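Local coordinates for putative major capsid protein (Cafeteriavirus-dependent mavirus, PDB 6G44), which forms the capsid shell of the virophage mavirus, building from a double jelly-roll fold the trimeric capsomers that assemble around the genome, at the interface of chains A and B. Residues are numbered along the deposited sequence; one frame, centred on the assembly and turned at random. Chains: chain A/B, Putative major capsid protein.

The interface of chains A and B. Residues chain A 18-20; chain B 218-219, 516.
A:Tyr19 and A:Ala20 dock against B:Asp218 and B:Arg516 in a subunit-subunit interface of the capsid protein trimer, where an N-terminal segment of one copy reaches onto its neighbour and so probably ties the two together. The short 3-10 helix 19-21 begins here, and the carboxylate of B:Asp218 lies at its start. OD2 of that carboxylate accepts a weak, bent hydrogen bond from A:Ala20 N at 3.1 Å (129° at H). A:Tyr19 N instead hydrogen-bonds to water 1 at 3.0 Å, and this water in turn meets B:Asp218 OD2; the acid thus meets two successive amides, weakly and directly at A:Ala20, through solvent at A:Tyr19. Asp suits a helix start, whose first N-H groups lack partners within the helix. OD1 rests 3.3 Å from CB of A:Pro18; proline, lacking an N-H, fits just ahead of a helix. The small methyl of A:Ala20 sits beside both this carboxylate and the carbonyl of B:Pro219.

CG of A:Tyr19 is anti to the backbone N (chi1 -168°), sending the flat ring alongside the long B:Arg516, which runs the opposite way. CE2 lies over one guanidinium face, displaced toward its rim, 3.5 Å from B:Arg516 CZ, a partial overlap with planes 36° apart. Arginine suits this place: its methylene CG flanks A:Tyr19 OH (3.5 Å), while its N-H-rich tip gives a weak hydrogen bond from NH2 to A:Tyr19 O (3.1 Å). Acid and guanidinium bracket the helical turn, probably fastening the N-terminal segment and steadying the trimer.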
loop_
_atom_site.group_PDB
_atom_site.type_symbol
_atom_site.label_atom_id
_atom_site.label_comp_id
_atom_site.label_asym_id
_atom_site.label_seq_id
_atom_site.Cartn_x
_atom_site.Cartn_y
_atom_site.Cartn_z
ATOM N N PRO A 18 -19.507 13.819 9.711
ATOM C CA PRO A 18 -19.063 13.268 8.429
ATOM C C PRO A 18 -19.245 14.263 7.288
ATOM O O PRO A 18 -20.178 15.073 7.307
ATOM C CB PRO A 18 -19.978 12.048 8.224
ATOM C CG PRO A 18 -21.098 12.198 9.169
ATOM C CD PRO A 18 -20.713 13.165 10.251
ATOM N N TYR A 19 -18.346 14.190 6.309
ATOM C CA TYR A 19 -18.403 15.083 5.158
ATOM C C TYR A 19 -19.679 14.854 4.336
ATOM O O TYR A 19 -20.091 15.749 3.604
ATOM C CB TYR A 19 -17.141 14.888 4.311
ATOM C CG TYR A 19 -16.876 15.904 3.222
ATOM C CD1 TYR A 19 -16.497 17.205 3.530
ATOM C CD2 TYR A 19 -16.951 15.541 1.874
ATOM C CE1 TYR A 19 -16.233 18.145 2.523
ATOM C CE2 TYR A 19 -16.685 16.462 0.878
ATOM C CZ TYR A 19 -16.325 17.759 1.207
ATOM O OH TYR A 19 -16.047 18.684 0.207
ATOM N N ALA A 20 -20.302 13.687 4.507
ATOM C CA ALA A 20 -21.632 13.402 3.925
ATOM C C ALA A 20 -22.666 14.456 4.315
ATOM O O ALA A 20 -23.590 14.720 3.548
ATOM C CB ALA A 20 -22.094 12.018 4.343
ATOM N N ASP B 218 -18.155 7.125 3.095
ATOM C CA ASP B 218 -18.887 8.317 3.544
ATOM C C ASP B 218 -19.821 8.895 2.466
ATOM O O ASP B 218 -19.683 10.034 2.037
ATOM C CB ASP B 218 -17.861 9.355 3.984
ATOM C CG ASP B 218 -18.483 10.551 4.688
ATOM O OD1 ASP B 218 -19.495 10.399 5.396
ATOM O OD2 ASP B 218 -17.916 11.644 4.518
ATOM N N PRO B 219 -20.803 8.090 2.040
ATOM C CA PRO B 219 -21.697 8.556 0.984
ATOM C C PRO B 219 -22.756 9.515 1.504
ATOM O O PRO B 219 -23.215 9.399 2.652
ATOM C CB PRO B 219 -22.368 7.268 0.496
ATOM C CG PRO B 219 -22.345 6.373 1.676
ATOM C CD PRO B 219 -21.119 6.715 2.471
ATOM N N ARG B 516 -17.318 21.621 -3.354
ATOM C CA ARG B 516 -17.239 20.355 -4.015
ATOM C C ARG B 516 -17.158 20.685 -5.501
ATOM O O ARG B 516 -17.764 21.664 -5.954
ATOM C CB ARG B 516 -18.463 19.522 -3.689
ATOM C CG ARG B 516 -18.570 19.126 -2.220
ATOM C CD ARG B 516 -19.979 18.644 -1.903
ATOM N NE ARG B 516 -20.138 17.832 -0.692
ATOM C CZ ARG B 516 -19.862 16.535 -0.576
ATOM N NH1 ARG B 516 -19.284 15.861 -1.549
ATOM N NH2 ARG B 516 -20.131 15.913 0.558
HETATM O O HOH W 1 -15.880 12.587 6.819
#